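Local structure of Dps family DNA-binding stress response protein (Thermosynechococcus elongatus, 2C41) at residues V11-Q19 / A63-V74; D43-Q51 / R143-A151. The protein probably binds and oxidises iron inside a twelve-subunit shell, and may also bind DNA. All coordinates share one frame; numbering follows the deposited sequence.

Overall arrangement
Both contacts join antiparallel helices of one ferritin-like bundle, and both use helix 41-68. Contact 2 takes its beginning, at 43-51, and packs it on the end of helix 126-149; contact 1 takes its far end and the following loop, 63-74, and packs them on helix 6-35. Along the chain the order is 11-19, 43-51, 63-74, 143-151, so the two pairings interleave. Their centres are 29 Å apart on opposite sides of the chain's centre, with nearest atoms about 13 Å apart. Helix 41-68 thus connects two distant regions of the bundle, each also bordered by other subunits of the twelve-chain assembly.

Contact 1 (V11-Q19 / A63-V74); sequences VLTTLKREQ and AERSLMLDGQPV
Leu12, Leu15 and Lys16 meet the last turns of a neighbouring helix and the loop behind it in a buried helix-helix contact, where helix 6-35 runs antiparallel to the end of helix 41-68. The short axes come within 9.1 Å at a crossing angle of -160°. The apolar part centres on Leu69, the C-cap of helix 41-68. Its CD1 lies 3.5 Å from Leu15 CD1, the side chains meeting nearly at right angles, while Val11 CG1 reaches the same methyl. Leu12 passes Leu69 in the reverse direction, laying CD2 3.9 Å from Leu69 CB. Leu15 spreads both methyls over the aliphatic start of Arg65, whose guanidinium is held by Asp125, by Thr128 of helix 126-149 and by Gln140 of a neighbouring subunit. Gly71 suits its place because a beta carbon there would run into Leu12 CD2. At the far end Gln19 extends across Ala63 and Pro73.

Lys16 runs the polar half. With its CG anti to the carbonyl carbon (chi1 -68°) and its chain bent at chi3 and chi4, it curls back and NZ donates to Gln72 O at 2.7 Å, nearly in line with the carbonyl (C=O...N angle 165°). Two waters help: the first accepts from Lys16 NZ, donates to Leu12 O and is hydrogen-bonded to Ser66 OG at 2.7 Å; the second accepts from both Lys16 NZ and Gln72 N. Val74 CG2 packs 3.6 Å from Lys16 CB, covering the aliphatic stem of the lysine.

Asp70 is the C-prime residue of a Schellman motif: Gly71 N bonds Ser66 O at 2.8 Å, and Asp70 N bonds Leu67 O. Antiparallel packing of the first two long helices, the second ended by this turn, fits the four-helix bundle of the ferritin-like fold.

Contact 2 (D43-Q51 / R143-A151); sequences DLHLLFEEQ and RWFLKEFLA
Leu47 and Phe149 meet from opposite directions: Leu47 CD2 stands 3.7 Å from Phe149 CE1 and also touches Leu146 CD1. The other methyl, CD1, reaches Phe145 CD2 at 3.7 Å. With CG anti to the backbone N (chi1 177°), Leu47 points its fork across the gap, one branch for each aromatic ring. Leu44 CD2 lies over one face of the Phe149 ring, 3.8 Å from its centroid and 21° off the normal, a CH-pi contact. At that ring's edge sits Asp43 OD2, 3.8 Å from CZ, where ring hydrogens suit a carboxylate oxygen.

One turn beyond Leu47, Gln51 lays its amide against Phe145 and Leu146: OE1 is 3.3 Å from Phe145 CB, and NE2 rests by Leu146 CD2. Tyr29 of helix 6-35 hydrogen-bonds that NE2, which suits a polar amide to this buried place.

Further out, Asp43 forms a salt bridge with Arg42 of a neighbouring subunit, and Phe41 of that subunit meets Phe145 edge-to-face. The short axes stay 11.8 Å apart, a gap these side chains span. While Phe145 and Asp43 extend to the subunit interface, Leu44, Leu47, Leu146 and Phe149 fit the core of a ferritin-like four-helix bundle.

Contact 1 (V11-Q19 / A63-V74)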
loop_
_atom_site.group_PDB
_atom_site.type_symbol
_atom_site.label_atom_id
_atom_site.label_comp_id
_atom_site.label_asym_id
_atom_site.label_seq_id
_atom_site.Cartn_x
_atom_site.Cartn_y
_atom_site.Cartn_z
ATOM N N VAL C 11 -28.189 12.083 28.749
ATOM C CA VAL C 11 -27.349 11.520 27.683
ATOM C C VAL C 11 -25.860 11.690 28.017
ATOM O O VAL C 11 -25.069 10.745 27.894
ATOM C CB VAL C 11 -27.668 12.131 26.299
ATOM C CG1 VAL C 11 -26.584 11.767 25.290
ATOM C CG2 VAL C 11 -29.014 11.644 25.805
ATOM N N LEU C 12 -25.480 12.891 28.444
ATOM C CA LEU C 12 -24.091 13.157 28.812
ATOM C C LEU C 12 -23.626 12.239 29.940
ATOM O O LEU C 12 -22.506 11.717 29.903
ATOM C CB LEU C 12 -23.896 14.628 29.183
ATOM C CG LEU C 12 -23.997 15.581 27.990
ATOM C CD1 LEU C 12 -24.000 17.039 28.466
ATOM C CD2 LEU C 12 -22.861 15.327 27.007
ATOM N N THR C 13 -24.501 12.013 30.918
ATOM C CA THR C 13 -24.199 11.089 32.017
ATOM C C THR C 13 -23.910 9.683 31.468
ATOM O O THR C 13 -22.937 9.053 31.877
ATOM C CB THR C 13 -25.348 11.084 33.061
ATOM O OG1 THR C 13 -25.441 12.383 33.655
ATOM C CG2 THR C 13 -25.121 10.035 34.140
ATOM N N THR C 14 -24.723 9.220 30.515
ATOM C CA THR C 14 -24.506 7.895 29.922
ATOM C C THR C 14 -23.156 7.824 29.210
ATOM O O THR C 14 -22.459 6.818 29.318
ATOM C CB THR C 14 -25.622 7.446 28.946
ATOM O OG1 THR C 14 -25.491 8.118 27.680
ATOM C CG2 THR C 14 -27.022 7.670 29.552
ATOM N N LEU C 15 -22.783 8.889 28.506
ATOM C CA LEU C 15 -21.522 8.869 27.742
ATOM C C LEU C 15 -20.312 8.771 28.668
ATOM O O LEU C 15 -19.351 8.082 28.361
ATOM C CB LEU C 15 -21.393 10.081 26.814
ATOM C CG LEU C 15 -22.320 10.045 25.592
ATOM C CD1 LEU C 15 -22.549 11.440 25.017
ATOM C CD2 LEU C 15 -21.800 9.054 24.508
ATOM N N LYS C 16 -20.372 9.454 29.805
ATOM C CA LYS C 16 -19.271 9.389 30.768
ATOM C C LYS C 16 -19.111 7.969 31.311
ATOM O O LYS C 16 -17.993 7.443 31.375
ATOM C CB LYS C 16 -19.474 10.395 31.906
ATOM C CG LYS C 16 -19.350 11.843 31.466
ATOM C CD LYS C 16 -18.868 12.697 32.631
ATOM C CE LYS C 16 -19.543 14.055 32.725
ATOM N NZ LYS C 16 -19.946 14.733 31.456
ATOM N N ARG C 17 -20.229 7.353 31.694
ATOM C CA ARG C 17 -20.218 5.978 32.187
ATOM C C ARG C 17 -19.702 5.016 31.115
ATOM O O ARG C 17 -18.851 4.167 31.392
ATOM C CB ARG C 17 -21.617 5.552 32.655
ATOM C CG ARG C 17 -21.713 4.072 33.073
ATOM C CD ARG C 17 -23.049 3.735 33.782
ATOM N NE ARG C 17 -24.188 4.501 33.263
ATOM C CZ ARG C 17 -24.763 4.320 32.071
ATOM N NH1 ARG C 17 -24.316 3.390 31.234
ATOM N NH2 ARG C 17 -25.794 5.084 31.715
ATOM N N GLU C 18 -20.226 5.164 29.898
ATOM C CA GLU C 18 -19.849 4.303 28.791
ATOM C C GLU C 18 -18.362 4.469 28.448
ATOM O O GLU C 18 -17.648 3.478 28.237
ATOM C CB GLU C 18 -20.745 4.581 27.580
ATOM C CG GLU C 18 -22.216 4.162 27.793
ATOM C CD GLU C 18 -22.480 2.688 27.501
ATOM O OE1 GLU C 18 -21.523 1.939 27.191
ATOM O OE2 GLU C 18 -23.662 2.272 27.574
ATOM N N GLN C 19 -17.901 5.717 28.423
ATOM C CA GLN C 19 -16.492 6.006 28.132
ATOM C C GLN C 19 -15.592 5.373 29.191
ATOM O O GLN C 19 -14.609 4.714 28.864
ATOM C CB GLN C 19 -16.241 7.511 28.089
ATOM C CG GLN C 19 -14.763 7.869 27.901
ATOM C CD GLN C 19 -14.407 9.235 28.444
ATOM O OE1 GLN C 19 -13.230 9.548 28.635
ATOM N NE2 GLN C 19 -15.412 10.051 28.700
ATOM N N ALA C 63 -15.722 9.554 24.221
ATOM C CA ALA C 63 -15.240 10.784 24.836
ATOM C C ALA C 63 -15.578 11.993 23.980
ATOM O O ALA C 63 -16.139 12.972 24.466
ATOM C CB ALA C 63 -13.740 10.704 25.078
ATOM N N GLU C 64 -15.265 11.916 22.690
ATOM C CA GLU C 64 -15.505 13.060 21.813
ATOM C C GLU C 64 -16.993 13.307 21.547
ATOM O O GLU C 64 -17.394 14.442 21.267
ATOM C CB GLU C 64 -14.662 12.957 20.541
ATOM C CG GLU C 64 -13.161 12.888 20.882
ATOM C CD GLU C 64 -12.257 13.408 19.797
ATOM O OE1 GLU C 64 -12.613 13.305 18.596
ATOM O OE2 GLU C 64 -11.175 13.913 20.164
ATOM N N ARG C 65 -17.817 12.265 21.686
ATOM C CA ARG C 65 -19.269 12.452 21.589
ATOM C C ARG C 65 -19.756 13.470 22.629
ATOM O O ARG C 65 -20.583 14.329 22.317
ATOM C CB ARG C 65 -20.027 11.126 21.723
ATOM C CG ARG C 65 -21.529 11.232 21.365
ATOM C CD ARG C 65 -21.762 11.446 19.852
ATOM N NE ARG C 65 -23.136 11.887 19.576
ATOM C CZ ARG C 65 -23.502 12.584 18.502
ATOM N NH1 ARG C 65 -24.771 12.960 18.348
ATOM N NH2 ARG C 65 -22.604 12.911 17.578
ATOM N N SER C 66 -19.217 13.389 23.848
ATOM C CA SER C 66 -19.549 14.365 24.894
ATOM C C SER C 66 -19.217 15.794 24.462
ATOM O O SER C 66 -20.017 16.713 24.662
ATOM C CB SER C 66 -18.845 14.026 26.204
ATOM O OG SER C 66 -19.390 12.852 26.775
ATOM N N LEU C 67 -18.034 15.979 23.879
ATOM C CA LEU C 67 -17.617 17.290 23.368
ATOM C C LEU C 67 -18.534 17.805 22.260
ATOM O O LEU C 67 -18.840 18.996 22.207
ATOM C CB LEU C 67 -16.179 17.242 22.842
ATOM C CG LEU C 67 -14.943 17.264 23.756
ATOM C CD1 LEU C 67 -15.096 18.123 25.004
ATOM C CD2 LEU C 67 -14.510 15.883 24.112
ATOM N N MET C 68 -18.979 16.901 21.384
ATOM C CA MET C 68 -19.867 17.270 20.280
ATOM C C MET C 68 -21.256 17.696 20.755
ATOM O O MET C 68 -22.014 18.341 20.009
ATOM C CB MET C 68 -19.971 16.124 19.277
ATOM C CG MET C 68 -18.680 15.882 18.532
ATOM S SD MET C 68 -18.763 14.409 17.491
ATOM C CE MET C 68 -17.215 13.684 17.943
ATOM N N LEU C 69 -21.570 17.328 21.994
ATOM C CA LEU C 69 -22.844 17.672 22.634
ATOM C C LEU C 69 -22.673 18.831 23.622
ATOM O O LEU C 69 -23.534 19.064 24.476
ATOM C CB LEU C 69 -23.426 16.439 23.331
ATOM C CG LEU C 69 -23.777 15.249 22.431
ATOM C CD1 LEU C 69 -24.182 14.036 23.272
ATOM C CD2 LEU C 69 -24.868 15.595 21.438
ATOM N N ASP C 70 -21.554 19.546 23.492
ATOM C CA ASP C 70 -21.238 20.717 24.326
ATOM C C ASP C 70 -21.029 20.364 25.802
ATOM O O ASP C 70 -21.185 21.213 26.689
ATOM C CB ASP C 70 -22.301 21.821 24.161
ATOM C CG ASP C 70 -22.347 22.377 22.754
ATOM O OD1 ASP C 70 -23.331 23.068 22.423
ATOM O OD2 ASP C 70 -21.400 22.130 21.980
ATOM N N GLY C 71 -20.666 19.109 26.056
ATOM C CA GLY C 71 -20.308 18.664 27.399
ATOM C C GLY C 71 -18.828 18.362 27.491
ATOM O O GLY C 71 -18.042 18.784 26.638
ATOM N N GLN C 72 -18.447 17.639 28.539
ATOM C CA GLN C 72 -17.070 17.198 28.712
ATOM C C GLN C 72 -17.031 15.702 28.997
ATOM O O GLN C 72 -17.896 15.182 29.717
ATOM C CB GLN C 72 -16.424 17.928 29.886
ATOM C CG GLN C 72 -16.138 19.409 29.632
ATOM C CD GLN C 72 -15.161 19.984 30.633
ATOM O OE1 GLN C 72 -14.517 20.999 30.377
ATOM N NE2 GLN C 72 -15.037 19.332 31.778
ATOM N N PRO C 73 -16.004 15.010 28.480
ATOM C CA PRO C 73 -15.859 13.598 28.796
ATOM C C PRO C 73 -15.240 13.418 30.181
ATOM O O PRO C 73 -14.815 14.390 30.802
ATOM C CB PRO C 73 -14.874 13.111 27.731
ATOM C CG PRO C 73 -14.002 14.302 27.482
ATOM C CD PRO C 73 -14.907 15.500 27.620
ATOM N N VAL C 74 -15.200 12.181 30.667
ATOM C CA VAL C 74 -14.338 11.857 31.793
ATOM C C VAL C 74 -12.922 12.103 31.273
ATOM O O VAL C 74 -12.627 11.794 30.114
ATOM C CB VAL C 74 -14.506 10.393 32.245
ATOM C CG1 VAL C 74 -13.632 10.105 33.459
ATOM C CG2 VAL C 74 -15.987 10.098 32.573
HETATM O O HOH W 1 -20.758 13.583 29.023
HETATM O O HOH W 2 -20.148 17.668 31.035
#

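Contact 2 (D43-Q51 / R143-A151)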
loop_
_atom_site.group_PDB
_atom_site.type_symbol
_atom_site.label_atom_id
_atom_site.label_comp_id
_atom_site.label_asym_id
_atom_site.label_seq_id
_atom_site.Cartn_x
_atom_site.Cartn_y
_atom_site.Cartn_z
ATOM N N ASP C 43 -2.981 -18.191 20.561
ATOM C CA ASP C 43 -4.367 -17.962 20.130
ATOM C C ASP C 43 -5.065 -16.946 21.042
ATOM O O ASP C 43 -5.665 -15.987 20.561
ATOM C CB ASP C 43 -5.162 -19.277 20.100
ATOM C CG ASP C 43 -6.393 -19.216 19.179
ATOM O OD1 ASP C 43 -6.344 -18.525 18.134
ATOM O OD2 ASP C 43 -7.407 -19.896 19.479
ATOM N N LEU C 44 -4.976 -17.157 22.353
ATOM C CA LEU C 44 -5.639 -16.257 23.299
ATOM C C LEU C 44 -4.934 -14.913 23.482
ATOM O O LEU C 44 -5.591 -13.879 23.612
ATOM C CB LEU C 44 -5.882 -16.950 24.639
ATOM C CG LEU C 44 -7.117 -17.876 24.582
ATOM C CD1 LEU C 44 -7.231 -18.712 25.810
ATOM C CD2 LEU C 44 -8.420 -17.090 24.375
ATOM N N HIS C 45 -3.604 -14.930 23.476
ATOM C CA HIS C 45 -2.810 -13.692 23.485
ATOM C C HIS C 45 -3.318 -12.772 22.361
ATOM O O HIS C 45 -3.583 -11.573 22.573
ATOM C CB HIS C 45 -1.333 -14.067 23.297
ATOM C CG HIS C 45 -0.371 -12.936 23.471
ATOM N ND1 HIS C 45 -0.217 -12.260 24.663
ATOM C CD2 HIS C 45 0.538 -12.405 22.616
ATOM C CE1 HIS C 45 0.731 -11.350 24.530
ATOM N NE2 HIS C 45 1.207 -11.420 23.301
ATOM N N LEU C 46 -3.504 -13.352 21.177
ATOM C CA LEU C 46 -4.024 -12.605 20.025
ATOM C C LEU C 46 -5.483 -12.188 20.205
ATOM O O LEU C 46 -5.827 -11.037 19.929
ATOM C CB LEU C 46 -3.876 -13.418 18.737
ATOM C CG LEU C 46 -2.431 -13.505 18.261
ATOM C CD1 LEU C 46 -2.259 -14.530 17.138
ATOM C CD2 LEU C 46 -1.961 -12.110 17.829
ATOM N N LEU C 47 -6.329 -13.119 20.654
ATOM C CA LEU C 47 -7.739 -12.804 20.884
ATOM C C LEU C 47 -7.902 -11.589 21.783
ATOM O O LEU C 47 -8.644 -10.657 21.457
ATOM C CB LEU C 47 -8.494 -13.997 21.482
ATOM C CG LEU C 47 -9.963 -13.696 21.807
ATOM C CD1 LEU C 47 -10.843 -13.763 20.560
ATOM C CD2 LEU C 47 -10.448 -14.660 22.877
ATOM N N PHE C 48 -7.198 -11.594 22.911
ATOM C CA PHE C 48 -7.317 -10.513 23.880
ATOM C C PHE C 48 -6.822 -9.183 23.319
ATOM O O PHE C 48 -7.407 -8.144 23.595
ATOM C CB PHE C 48 -6.608 -10.879 25.186
ATOM C CG PHE C 48 -7.248 -12.043 25.917
ATOM C CD1 PHE C 48 -6.472 -13.082 26.425
ATOM C CD2 PHE C 48 -8.634 -12.079 26.105
ATOM C CE1 PHE C 48 -7.068 -14.156 27.104
ATOM C CE2 PHE C 48 -9.245 -13.142 26.786
ATOM C CZ PHE C 48 -8.467 -14.182 27.283
ATOM N N GLU C 49 -5.773 -9.228 22.510
ATOM C CA GLU C 49 -5.275 -8.016 21.862
ATOM C C GLU C 49 -6.269 -7.501 20.821
ATOM O O GLU C 49 -6.528 -6.304 20.740
ATOM C CB GLU C 49 -3.891 -8.260 21.246
ATOM C CG GLU C 49 -3.250 -6.993 20.680
ATOM C CD GLU C 49 -2.736 -6.011 21.741
ATOM O OE1 GLU C 49 -2.985 -6.174 22.959
ATOM O OE2 GLU C 49 -2.069 -5.041 21.341
ATOM N N GLU C 50 -6.842 -8.420 20.042
ATOM C CA GLU C 50 -7.756 -8.048 18.967
ATOM C C GLU C 50 -9.029 -7.418 19.515
ATOM O O GLU C 50 -9.423 -6.323 19.095
ATOM C CB GLU C 50 -8.075 -9.265 18.102
ATOM C CG GLU C 50 -6.904 -9.690 17.241
ATOM C CD GLU C 50 -7.037 -11.102 16.706
ATOM O OE1 GLU C 50 -7.865 -11.887 17.228
ATOM O OE2 GLU C 50 -6.282 -11.431 15.776
ATOM N N GLN C 51 -9.650 -8.091 20.481
ATOM C CA GLN C 51 -10.882 -7.566 21.076
ATOM C C GLN C 51 -10.577 -6.329 21.920
ATOM O O GLN C 51 -11.319 -5.344 21.877
ATOM C CB GLN C 51 -11.651 -8.669 21.819
ATOM C CG GLN C 51 -11.910 -9.868 20.884
ATOM C CD GLN C 51 -13.048 -10.796 21.301
ATOM O OE1 GLN C 51 -13.621 -11.467 20.453
ATOM N NE2 GLN C 51 -13.365 -10.852 22.585
ATOM N N ARG C 143 -18.538 -11.063 22.943
ATOM C CA ARG C 143 -19.214 -11.973 23.863
ATOM C C ARG C 143 -19.377 -13.363 23.241
ATOM O O ARG C 143 -19.131 -14.378 23.892
ATOM C CB ARG C 143 -20.577 -11.393 24.265
ATOM C CG ARG C 143 -21.428 -12.342 25.095
ATOM C CD ARG C 143 -22.821 -11.759 25.335
ATOM N NE ARG C 143 -23.677 -12.749 25.979
ATOM C CZ ARG C 143 -24.386 -13.675 25.332
ATOM N NH1 ARG C 143 -25.127 -14.538 26.028
ATOM N NH2 ARG C 143 -24.358 -13.744 23.997
ATOM N N TRP C 144 -19.807 -13.402 21.981
ATOM C CA TRP C 144 -19.941 -14.665 21.264
ATOM C C TRP C 144 -18.601 -15.434 21.197
ATOM O O TRP C 144 -18.545 -16.607 21.570
ATOM C CB TRP C 144 -20.559 -14.432 19.879
ATOM C CG TRP C 144 -20.272 -15.517 18.893
ATOM C CD1 TRP C 144 -20.448 -16.862 19.060
ATOM C CD2 TRP C 144 -19.754 -15.335 17.577
ATOM N NE1 TRP C 144 -20.054 -17.534 17.922
ATOM C CE2 TRP C 144 -19.629 -16.616 16.996
ATOM C CE3 TRP C 144 -19.376 -14.208 16.831
ATOM C CZ2 TRP C 144 -19.132 -16.805 15.701
ATOM C CZ3 TRP C 144 -18.890 -14.396 15.537
ATOM C CH2 TRP C 144 -18.773 -15.689 14.990
ATOM N N PHE C 145 -17.538 -14.770 20.735
ATOM C CA PHE C 145 -16.195 -15.375 20.682
ATOM C C PHE C 145 -15.783 -15.972 22.026
ATOM O O PHE C 145 -15.360 -17.133 22.112
ATOM C CB PHE C 145 -15.145 -14.337 20.251
ATOM C CG PHE C 145 -14.861 -14.322 18.765
ATOM C CD1 PHE C 145 -15.848 -13.955 17.855
ATOM C CD2 PHE C 145 -13.594 -14.645 18.285
ATOM C CE1 PHE C 145 -15.583 -13.936 16.479
ATOM C CE2 PHE C 145 -13.314 -14.623 16.911
ATOM C CZ PHE C 145 -14.309 -14.266 16.012
ATOM N N LEU C 146 -15.911 -15.166 23.078
ATOM C CA LEU C 146 -15.515 -15.581 24.423
ATOM C C LEU C 146 -16.310 -16.796 24.897
ATOM O O LEU C 146 -15.735 -17.752 25.421
ATOM C CB LEU C 146 -15.699 -14.420 25.399
ATOM C CG LEU C 146 -14.571 -13.511 25.916
ATOM C CD1 LEU C 146 -13.201 -13.743 25.319
ATOM C CD2 LEU C 146 -14.991 -12.046 25.831
ATOM N N LYS C 147 -17.626 -16.753 24.704
ATOM C CA LYS C 147 -18.498 -17.852 25.111
ATOM C C LYS C 147 -18.113 -19.165 24.437
ATOM O O LYS C 147 -18.172 -20.227 25.062
ATOM C CB LYS C 147 -19.966 -17.510 24.833
ATOM C CG LYS C 147 -20.560 -16.534 25.843
ATOM C CD LYS C 147 -21.954 -16.058 25.400
ATOM C CE LYS C 147 -22.953 -17.225 25.273
ATOM N NZ LYS C 147 -23.282 -17.796 26.601
ATOM N N GLU C 148 -17.713 -19.097 23.169
ATOM C CA GLU C 148 -17.291 -20.300 22.444
ATOM C C GLU C 148 -16.133 -21.014 23.144
ATOM O O GLU C 148 -16.097 -22.240 23.180
ATOM C CB GLU C 148 -16.918 -19.977 20.991
ATOM C CG GLU C 148 -18.102 -19.525 20.119
ATOM C CD GLU C 148 -19.268 -20.510 20.159
ATOM O OE1 GLU C 148 -20.442 -20.069 20.224
ATOM O OE2 GLU C 148 -19.010 -21.733 20.160
ATOM N N PHE C 149 -15.196 -20.250 23.707
ATOM C CA PHE C 149 -14.050 -20.847 24.406
ATOM C C PHE C 149 -14.467 -21.660 25.631
ATOM O O PHE C 149 -13.736 -22.547 26.076
ATOM C CB PHE C 149 -13.046 -19.774 24.801
ATOM C CG PHE C 149 -12.119 -19.385 23.688
ATOM C CD1 PHE C 149 -12.461 -18.368 22.799
ATOM C CD2 PHE C 149 -10.907 -20.050 23.520
ATOM C CE1 PHE C 149 -11.590 -18.009 21.761
ATOM C CE2 PHE C 149 -10.031 -19.704 22.488
ATOM C CZ PHE C 149 -10.370 -18.686 21.608
ATOM N N LEU C 150 -15.651 -21.359 26.158
ATOM C CA LEU C 150 -16.151 -22.031 27.353
ATOM C C LEU C 150 -17.014 -23.260 27.054
ATOM O O LEU C 150 -17.396 -23.984 27.986
ATOM C CB LEU C 150 -16.907 -21.037 28.231
ATOM C CG LEU C 150 -16.179 -20.210 29.308
ATOM C CD1 LEU C 150 -14.662 -20.077 29.159
ATOM C CD2 LEU C 150 -16.873 -18.881 29.468
ATOM N N ALA C 151 -17.321 -23.490 25.776
ATOM C CA ALA C 151 -18.088 -24.670 25.367
ATOM C C ALA C 151 -17.229 -25.922 25.498
ATOM O O ALA C 151 -16.008 -25.861 25.380
ATOM C CB ALA C 151 -18.605 -24.524 23.945
#